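Local coordinates for ubiquinone biosynthesis accessory factor UbiJ (Escherichia coli, PDB 6H6O), which binds hydrophobic ubiquinone intermediates through its SCP2 domain, the part in this chain, and is essential for the stability of the Ubi complex that makes ubiquinone under aerobic conditions, at residues Phe29-Pro34 / Thr38-Leu43; Arg49-Val52 / Thr57-Ile60; Leu44-Arg49 / Ile113-Asn118. All coordinates share one frame; numbering follows the deposited sequence.

Interaction 1: residues Phe29-Pro34 / Thr38-Leu43; sequences FLYRSP and TARSRL
The chain leaves helix 14-30, turns through Tyr31 to Pro34 and enters the short helix 37-41 so that the backbones stay well apart, with the CA atoms of Tyr31 and Arg40 8.0 Å from each other, and Arg40 bridges the gap. Arg40 CG stands beside its backbone N and anti to its carbonyl carbon (chi1 -70°), and with the extended chi2 this carries CD over the Tyr31 ring; the bend at chi3 (-53°) then sends NE and the guanidinium on into the turn. Arg40 CD sits above the middle of the Tyr31 ring, 3.6 Å from the centroid, a CH-pi contact that the slight positive charge on a carbon next to NE should strengthen. The planes of ring and guanidinium are 21° apart. Farther out, Arg40 NH1 grips two main-chain oxygens, both close to the guanidinium plane: Leu30 O at 3.0 Å, met on a lone pair in its carbonyl plane, and Ser33 O at 2.8 Å, met from above the carbonyl plane. Together they fix the rotation of the group, while Tyr31 O lies over one of its faces. A water accepts a weak bond from Arg40 NH2 and donates to Tyr31 O.

Arginine suits a position where a long aliphatic arm must cross an aromatic face and still deliver the two N-H bonds of one terminal nitrogen to carbonyls. Tyr31 keeps its hydroxyl on Ser64 O, and Ser33 OG bonds to Asp129, a calcium ligand. The arrangement is a helix-loop-helix connection of the SCP2 domain, an arginine of the second helix holding the carbonyls of Leu30, at the end of the first, and Ser33, in the loop.

Interaction 2: residues Arg49-Val52 / Thr57-Ile60; sequences RVEV and TSLI
Val50 and Leu59 form the hydrogen-bonded pair of this antiparallel hairpin: Val50 N reaches Leu59 O at 2.7 Å and Leu59 N returns to Val50 O at 2.9 Å. Their side chains share one sheet face, CB to CB 4.2 Å, and Leu59 also packs on helix 14-30. Arg49, Glu51, Ser58 and Ile60 share the other face. Arg49 leaves with CG opposite its backbone N (chi1 -167°) and stays extended to NE, side by side with Ile60. CD1 of Ile60 rests 4.0 Å above the plane of the Arg49 guanidinium, over its centre, while Ser58 OG lies near the edge, tilted 20° out of the plane, accepting from Arg49 NH2 at 3.0 Å. Glu51 folds back at chi2 (-72°) so that OE1 accepts a hydrogen bond from Ser58 OG on its syn side, at 2.7 Å, and OE2 pairs with Arg49 NE at 2.9 Å in a salt bridge. Serine fits here, being short and able to accept and donate at once. A water ties Val50 O and Val52 N to Thr57 O. With Arg49 NH1 on Trp74 O, this network holds the guanidinium firmly, and the neighbouring carboxylate probably stabilises its positive charge.

Interaction 3: residues Leu44-Arg49 / Ile113-Asn118; sequences LGKVLR and IQVVQN
Lys46 and Leu48 meet Val115 through methyl and methylene groups, and no ring, amide or guanidinium plane lies between them; the contact therefore has no stacked faces or edges, and its shape comes from the branching of aliphatic chains. Val115 points from helix 113-128 toward the start of strand 47-52 and divides its two methyls between the two partners. Val115 CG1, set opposite the backbone N (chi1 173°), approaches Leu48 CB at 4.1 Å. Val115 CG2, the other prong, stands beside the backbone N and touches the lysine, 3.8 Å from Lys46 CD and 4.0 Å from Lys46 CG. A beta-branched residue does this well, since its fork fits two residues, i and i+2, whose side chains point to the same side, one just before the strand and one in it.

Lys46 is bent at chi2 (-64°) and straight beyond it, so its methylenes cross the valine while the chain continues past it. The side chain lies about 5 Å from a bound malate and from a bound calcium ion; a malate pocket of this protein includes Asp112, whose OD1 accepts from Gln114 N in the first turn of the helix. Lysine thus supplies hydrocarbon to the contact and a polar end beyond it. Leu48, buried, also packs on Cys80 and Phe63, and Val115 joins it on Cys80. Val47 points away from the helix, onto Trp74 and Ile60 on the other face of the sheet, while Val47 N bonds to Asp79 OD2.

Helix 113-128 is in this way seated on the first strand of the mixed five-stranded sheet, order 3-2-1-4-5, the helix-on-sheet layering of the SCP2 fold; as in SCP2 relatives, an apolar ligand would probably lie between the sheet and its helices.

All three contacts belong to the SCP2 domain and follow the chain: interaction 1 closes before the other two open on strand 47-52, which interactions 2 and 3 share through Arg49. The centres of interactions 1 and 2 are 21 Å apart, on opposite sides of the chain's centre, and their nearest atoms stay about 10 Å apart. Interaction 3 lies between, its centre 13 Å from each of theirs, and touches both: Leu43 packs on Val115 and Asn118, and Ile60 on Val47. Strand 47-52 thus joins the local hairpin to helix 113-128, and Leu43 packs the end of the helical turn onto that helix in this lipid-binding domain.

Interaction 1: residues Phe29-Pro34 / Thr38-Leu43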
loop_
_atom_site.group_PDB
_atom_site.type_symbol
_atom_site.label_atom_id
_atom_site.label_comp_id
_atom_site.label_asym_id
_atom_site.label_seq_id
_atom_site.Cartn_x
_atom_site.Cartn_y
_atom_site.Cartn_z
ATOM N N PHE A 29 -5.598 0.202 -13.081
ATOM C CA PHE A 29 -4.732 1.283 -13.557
ATOM C C PHE A 29 -4.031 0.994 -14.901
ATOM O O PHE A 29 -3.984 1.873 -15.785
ATOM C CB PHE A 29 -3.709 1.648 -12.463
ATOM C CG PHE A 29 -2.795 2.820 -12.752
ATOM C CD1 PHE A 29 -3.314 4.101 -12.948
ATOM C CD2 PHE A 29 -1.415 2.649 -12.797
ATOM C CE1 PHE A 29 -2.463 5.192 -13.188
ATOM C CE2 PHE A 29 -0.568 3.737 -13.067
ATOM C CZ PHE A 29 -1.097 4.998 -13.256
ATOM N N LEU A 30 -3.548 -0.242 -15.070
ATOM C CA LEU A 30 -2.729 -0.649 -16.209
ATOM C C LEU A 30 -3.401 -1.481 -17.280
ATOM O O LEU A 30 -3.009 -1.364 -18.437
ATOM C CB LEU A 30 -1.478 -1.409 -15.711
ATOM C CG LEU A 30 -0.568 -0.697 -14.691
ATOM C CD1 LEU A 30 0.510 -1.636 -14.203
ATOM C CD2 LEU A 30 0.070 0.609 -15.276
ATOM N N TYR A 31 -4.376 -2.327 -16.925
ATOM C CA TYR A 31 -4.988 -3.252 -17.882
ATOM C C TYR A 31 -6.388 -2.908 -18.368
ATOM O O TYR A 31 -6.887 -3.585 -19.276
ATOM C CB TYR A 31 -5.004 -4.667 -17.280
ATOM C CG TYR A 31 -3.693 -5.387 -17.452
ATOM C CD1 TYR A 31 -2.636 -5.177 -16.567
ATOM C CD2 TYR A 31 -3.496 -6.266 -18.515
ATOM C CE1 TYR A 31 -1.415 -5.829 -16.738
ATOM C CE2 TYR A 31 -2.301 -6.952 -18.669
ATOM C CZ TYR A 31 -1.267 -6.735 -17.777
ATOM O OH TYR A 31 -0.104 -7.423 -17.935
ATOM N N ARG A 32 -7.038 -1.902 -17.771
ATOM C CA ARG A 32 -8.407 -1.559 -18.160
ATOM C C ARG A 32 -8.463 -0.915 -19.567
ATOM O O ARG A 32 -9.394 -1.195 -20.320
ATOM C CB ARG A 32 -9.034 -0.625 -17.110
ATOM C CG ARG A 32 -10.494 -0.261 -17.328
ATOM C CD ARG A 32 -11.013 0.537 -16.145
ATOM N NE ARG A 32 -12.401 0.969 -16.337
ATOM C CZ ARG A 32 -13.469 0.279 -15.943
ATOM N NH1 ARG A 32 -14.690 0.748 -16.169
ATOM N NH2 ARG A 32 -13.324 -0.889 -15.329
ATOM N N SER A 33 -7.476 -0.074 -19.908
ATOM C CA SER A 33 -7.511 0.625 -21.190
ATOM C C SER A 33 -6.908 -0.158 -22.358
ATOM O O SER A 33 -5.714 -0.470 -22.338
ATOM C CB SER A 33 -6.867 1.995 -21.082
ATOM O OG SER A 33 -6.861 2.597 -22.369
ATOM N N PRO A 34 -7.685 -0.382 -23.442
ATOM C CA PRO A 34 -7.108 -1.063 -24.619
ATOM C C PRO A 34 -6.043 -0.229 -25.349
ATOM O O PRO A 34 -5.247 -0.812 -26.092
ATOM C CB PRO A 34 -8.320 -1.340 -25.513
ATOM C CG PRO A 34 -9.345 -0.371 -25.092
ATOM C CD PRO A 34 -9.111 -0.045 -23.649
ATOM N N THR A 38 0.071 -2.003 -26.700
ATOM C CA THR A 38 1.461 -2.151 -27.198
ATOM C C THR A 38 2.505 -1.954 -26.094
ATOM O O THR A 38 3.562 -2.597 -26.128
ATOM C CB THR A 38 1.745 -1.273 -28.408
ATOM O OG1 THR A 38 1.657 0.080 -27.999
ATOM C CG2 THR A 38 0.817 -1.568 -29.589
ATOM N N ALA A 39 2.200 -1.085 -25.105
ATOM C CA ALA A 39 3.095 -0.850 -23.973
ATOM C C ALA A 39 3.085 -2.074 -23.046
ATOM O O ALA A 39 4.141 -2.471 -22.565
ATOM C CB ALA A 39 2.654 0.390 -23.218
ATOM N N ARG A 40 1.916 -2.702 -22.827
ATOM C CA ARG A 40 1.845 -3.917 -21.986
ATOM C C ARG A 40 2.548 -5.102 -22.637
ATOM O O ARG A 40 3.132 -5.922 -21.917
ATOM C CB ARG A 40 0.405 -4.295 -21.669
ATOM C CG ARG A 40 -0.261 -3.308 -20.718
ATOM C CD ARG A 40 -1.621 -3.768 -20.222
ATOM N NE ARG A 40 -2.523 -4.139 -21.316
ATOM C CZ ARG A 40 -3.556 -3.413 -21.736
ATOM N NH1 ARG A 40 -3.863 -2.267 -21.135
ATOM N NH2 ARG A 40 -4.295 -3.831 -22.749
ATOM N N SER A 41 2.534 -5.176 -23.998
ATOM C CA SER A 41 3.150 -6.305 -24.728
ATOM C C SER A 41 4.619 -6.522 -24.379
ATOM O O SER A 41 5.082 -7.663 -24.355
ATOM C CB SER A 41 2.974 -6.152 -26.236
ATOM O OG SER A 41 3.915 -5.234 -26.764
ATOM N N ARG A 42 5.335 -5.418 -24.063
ATOM C CA ARG A 42 6.752 -5.445 -23.682
ATOM C C ARG A 42 7.002 -6.241 -22.374
ATOM O O ARG A 42 8.121 -6.663 -22.131
ATOM C CB ARG A 42 7.266 -3.998 -23.514
ATOM C CG ARG A 42 7.339 -3.234 -24.849
ATOM C CD ARG A 42 8.169 -1.971 -24.759
ATOM N NE ARG A 42 7.500 -0.941 -23.964
ATOM C CZ ARG A 42 7.272 0.306 -24.368
ATOM N NH1 ARG A 42 7.659 0.706 -25.573
ATOM N NH2 ARG A 42 6.655 1.166 -23.567
ATOM N N LEU A 43 5.969 -6.420 -21.541
ATOM C CA LEU A 43 6.051 -7.117 -20.243
ATOM C C LEU A 43 5.450 -8.527 -20.277
ATOM O O LEU A 43 5.509 -9.223 -19.260
ATOM C CB LEU A 43 5.331 -6.287 -19.150
ATOM C CG LEU A 43 6.001 -4.964 -18.784
ATOM C CD1 LEU A 43 5.035 -4.072 -17.991
ATOM C CD2 LEU A 43 7.287 -5.175 -17.975
HETATM O O HOH W 1 -7.329 -3.581 -22.411
#

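Interaction 2: residues Arg49-Val52 / Thr57-Ile60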
loop_
_atom_site.group_PDB
_atom_site.type_symbol
_atom_site.label_atom_id
_atom_site.label_comp_id
_atom_site.label_asym_id
_atom_site.label_seq_id
_atom_site.Cartn_x
_atom_site.Cartn_y
_atom_site.Cartn_z
ATOM N N ARG A 49 10.011 -9.182 -9.363
ATOM C CA ARG A 49 10.028 -9.316 -7.901
ATOM C C ARG A 49 10.351 -7.962 -7.268
ATOM O O ARG A 49 11.335 -7.331 -7.637
ATOM C CB ARG A 49 11.046 -10.383 -7.463
ATOM C CG ARG A 49 10.892 -10.794 -6.003
ATOM C CD ARG A 49 11.693 -12.054 -5.680
ATOM N NE ARG A 49 11.366 -12.510 -4.330
ATOM C CZ ARG A 49 10.867 -13.703 -4.018
ATOM N NH1 ARG A 49 10.664 -14.614 -4.959
ATOM N NH2 ARG A 49 10.574 -13.995 -2.757
ATOM N N VAL A 50 9.531 -7.533 -6.308
ATOM C CA VAL A 50 9.682 -6.251 -5.624
ATOM C C VAL A 50 9.944 -6.524 -4.147
ATOM O O VAL A 50 9.101 -7.115 -3.464
ATOM C CB VAL A 50 8.486 -5.265 -5.846
ATOM C CG1 VAL A 50 8.753 -3.916 -5.176
ATOM C CG2 VAL A 50 8.159 -5.070 -7.327
ATOM N N GLU A 51 11.143 -6.144 -3.680
ATOM C CA GLU A 51 11.556 -6.284 -2.282
ATOM C C GLU A 51 11.464 -4.895 -1.667
ATOM O O GLU A 51 12.268 -4.021 -2.002
ATOM C CB GLU A 51 12.989 -6.831 -2.169
ATOM C CG GLU A 51 13.238 -8.160 -2.884
ATOM C CD GLU A 51 12.642 -9.421 -2.286
ATOM O OE1 GLU A 51 11.926 -9.345 -1.265
ATOM O OE2 GLU A 51 12.873 -10.501 -2.871
ATOM N N VAL A 52 10.433 -4.653 -0.853
ATOM C CA VAL A 52 10.258 -3.338 -0.237
ATOM C C VAL A 52 11.047 -3.374 1.079
ATOM O O VAL A 52 10.730 -4.174 1.968
ATOM C CB VAL A 52 8.766 -2.899 -0.054
ATOM C CG1 VAL A 52 8.686 -1.462 0.447
ATOM C CG2 VAL A 52 7.985 -3.007 -1.365
ATOM N N THR A 57 8.229 -9.339 3.700
ATOM C CA THR A 57 7.780 -10.143 2.565
ATOM C C THR A 57 8.024 -9.495 1.197
ATOM O O THR A 57 8.068 -8.283 1.078
ATOM C CB THR A 57 6.288 -10.467 2.726
ATOM O OG1 THR A 57 5.568 -9.250 2.941
ATOM C CG2 THR A 57 6.009 -11.492 3.832
ATOM N N SER A 58 8.098 -10.319 0.162
ATOM C CA SER A 58 8.279 -9.907 -1.233
ATOM C C SER A 58 6.903 -9.697 -1.913
ATOM O O SER A 58 5.883 -10.197 -1.426
ATOM C CB SER A 58 9.036 -11.002 -1.988
ATOM O OG SER A 58 10.214 -11.415 -1.315
ATOM N N LEU A 59 6.901 -8.974 -3.044
ATOM C CA LEU A 59 5.751 -8.808 -3.928
ATOM C C LEU A 59 6.230 -9.338 -5.290
ATOM O O LEU A 59 7.304 -8.971 -5.749
ATOM C CB LEU A 59 5.337 -7.345 -4.099
ATOM C CG LEU A 59 4.577 -6.659 -2.955
ATOM C CD1 LEU A 59 4.316 -5.216 -3.326
ATOM C CD2 LEU A 59 3.212 -7.348 -2.667
ATOM N N ILE A 60 5.462 -10.202 -5.906
ATOM C CA ILE A 60 5.844 -10.745 -7.207
ATOM C C ILE A 60 4.721 -10.427 -8.199
ATOM O O ILE A 60 3.565 -10.742 -7.948
ATOM C CB ILE A 60 6.210 -12.243 -7.117
ATOM C CG1 ILE A 60 7.366 -12.486 -6.084
ATOM C CG2 ILE A 60 6.618 -12.769 -8.508
ATOM C CD1 ILE A 60 6.913 -12.935 -4.710
HETATM O O HOH W 2 8.130 -6.419 -0.860
#

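Interaction 3: residues Leu44-Arg49 / Ile113-Asn118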
loop_
_atom_site.group_PDB
_atom_site.type_symbol
_atom_site.label_atom_id
_atom_site.label_comp_id
_atom_site.label_asym_id
_atom_site.label_seq_id
_atom_site.Cartn_x
_atom_site.Cartn_y
_atom_site.Cartn_z
ATOM N N LEU A 44 4.860 -8.944 -21.400
ATOM C CA LEU A 44 4.188 -10.266 -21.462
ATOM C C LEU A 44 5.099 -11.406 -21.057
ATOM O O LEU A 44 6.213 -11.517 -21.555
ATOM C CB LEU A 44 3.525 -10.549 -22.816
ATOM C CG LEU A 44 2.430 -9.570 -23.254
ATOM C CD1 LEU A 44 1.883 -9.934 -24.616
ATOM C CD2 LEU A 44 1.351 -9.414 -22.198
ATOM N N GLY A 45 4.634 -12.184 -20.093
ATOM C CA GLY A 45 5.375 -13.324 -19.561
ATOM C C GLY A 45 6.439 -12.996 -18.539
ATOM O O GLY A 45 7.046 -13.910 -17.968
ATOM N N LYS A 46 6.652 -11.707 -18.250
ATOM C CA LYS A 46 7.669 -11.303 -17.282
ATOM C C LYS A 46 7.239 -11.496 -15.840
ATOM O O LYS A 46 6.056 -11.340 -15.494
ATOM C CB LYS A 46 8.146 -9.851 -17.529
ATOM C CG LYS A 46 8.788 -9.644 -18.921
ATOM C CD LYS A 46 10.085 -10.455 -19.149
ATOM C CE LYS A 46 10.674 -10.120 -20.506
ATOM N NZ LYS A 46 11.830 -11.002 -20.831
ATOM N N VAL A 47 8.212 -11.857 -14.999
ATOM C CA VAL A 47 8.090 -11.989 -13.542
ATOM C C VAL A 47 8.968 -10.887 -12.898
ATOM O O VAL A 47 10.203 -10.919 -13.033
ATOM C CB VAL A 47 8.484 -13.384 -13.007
ATOM C CG1 VAL A 47 8.268 -13.448 -11.484
ATOM C CG2 VAL A 47 7.715 -14.495 -13.718
ATOM N N LEU A 48 8.332 -9.915 -12.225
ATOM C CA LEU A 48 9.028 -8.818 -11.571
ATOM C C LEU A 48 8.881 -8.974 -10.062
ATOM O O LEU A 48 7.761 -8.915 -9.551
ATOM C CB LEU A 48 8.451 -7.469 -12.036
ATOM C CG LEU A 48 8.970 -6.170 -11.340
ATOM C CD1 LEU A 48 10.505 -5.997 -11.511
ATOM C CD2 LEU A 48 8.248 -4.921 -11.898
ATOM N N ARG A 49 10.011 -9.182 -9.363
ATOM C CA ARG A 49 10.028 -9.316 -7.901
ATOM C C ARG A 49 10.351 -7.962 -7.268
ATOM O O ARG A 49 11.335 -7.331 -7.637
ATOM C CB ARG A 49 11.046 -10.383 -7.463
ATOM C CG ARG A 49 10.892 -10.794 -6.003
ATOM C CD ARG A 49 11.693 -12.054 -5.680
ATOM N NE ARG A 49 11.366 -12.510 -4.330
ATOM C CZ ARG A 49 10.867 -13.703 -4.018
ATOM N NH1 ARG A 49 10.664 -14.614 -4.959
ATOM N NH2 ARG A 49 10.574 -13.995 -2.757
ATOM N N ILE A 113 17.203 -5.189 -16.416
ATOM C CA ILE A 113 16.827 -3.774 -16.202
ATOM C C ILE A 113 15.644 -3.323 -17.127
ATOM O O ILE A 113 14.858 -2.469 -16.727
ATOM C CB ILE A 113 18.075 -2.831 -16.320
ATOM C CG1 ILE A 113 17.788 -1.442 -15.687
ATOM C CG2 ILE A 113 18.590 -2.731 -17.781
ATOM C CD1 ILE A 113 19.002 -0.474 -15.589
ATOM N N GLN A 114 15.515 -3.930 -18.323
ATOM C CA GLN A 114 14.466 -3.600 -19.298
ATOM C C GLN A 114 13.066 -3.818 -18.742
ATOM O O GLN A 114 12.176 -3.036 -19.050
ATOM C CB GLN A 114 14.657 -4.359 -20.627
ATOM C CG GLN A 114 15.920 -3.938 -21.376
ATOM C CD GLN A 114 16.019 -4.586 -22.733
ATOM O OE1 GLN A 114 16.333 -5.774 -22.866
ATOM N NE2 GLN A 114 15.774 -3.806 -23.772
ATOM N N VAL A 115 12.885 -4.831 -17.871
ATOM C CA VAL A 115 11.590 -5.136 -17.248
ATOM C C VAL A 115 11.085 -3.945 -16.428
ATOM O O VAL A 115 9.959 -3.482 -16.658
ATOM C CB VAL A 115 11.628 -6.478 -16.433
ATOM C CG1 VAL A 115 10.324 -6.699 -15.657
ATOM C CG2 VAL A 115 11.912 -7.670 -17.352
ATOM N N VAL A 116 11.913 -3.417 -15.508
ATOM C CA VAL A 116 11.507 -2.266 -14.686
ATOM C C VAL A 116 11.386 -0.987 -15.570
ATOM O O VAL A 116 10.462 -0.205 -15.367
ATOM C CB VAL A 116 12.369 -2.075 -13.404
ATOM C CG1 VAL A 116 13.825 -1.735 -13.742
ATOM C CG2 VAL A 116 11.744 -1.032 -12.469
ATOM N N GLN A 117 12.270 -0.812 -16.570
ATOM C CA GLN A 117 12.158 0.330 -17.494
ATOM C C GLN A 117 10.803 0.290 -18.227
ATOM O O GLN A 117 10.120 1.317 -18.307
ATOM C CB GLN A 117 13.304 0.340 -18.521
ATOM C CG GLN A 117 14.655 0.721 -17.917
ATOM C CD GLN A 117 15.808 0.467 -18.868
ATOM O OE1 GLN A 117 15.692 -0.246 -19.867
ATOM N NE2 GLN A 117 16.971 1.018 -18.565
ATOM N N ASN A 118 10.393 -0.909 -18.699
ATOM C CA ASN A 118 9.119 -1.096 -19.413
ATOM C C ASN A 118 7.934 -0.921 -18.470
ATOM O O ASN A 118 6.932 -0.343 -18.867
ATOM C CB ASN A 118 9.073 -2.445 -20.140
ATOM C CG ASN A 118 10.043 -2.484 -21.304
ATOM O OD1 ASN A 118 10.409 -1.459 -21.869
ATOM N ND2 ASN A 118 10.465 -3.663 -21.710
#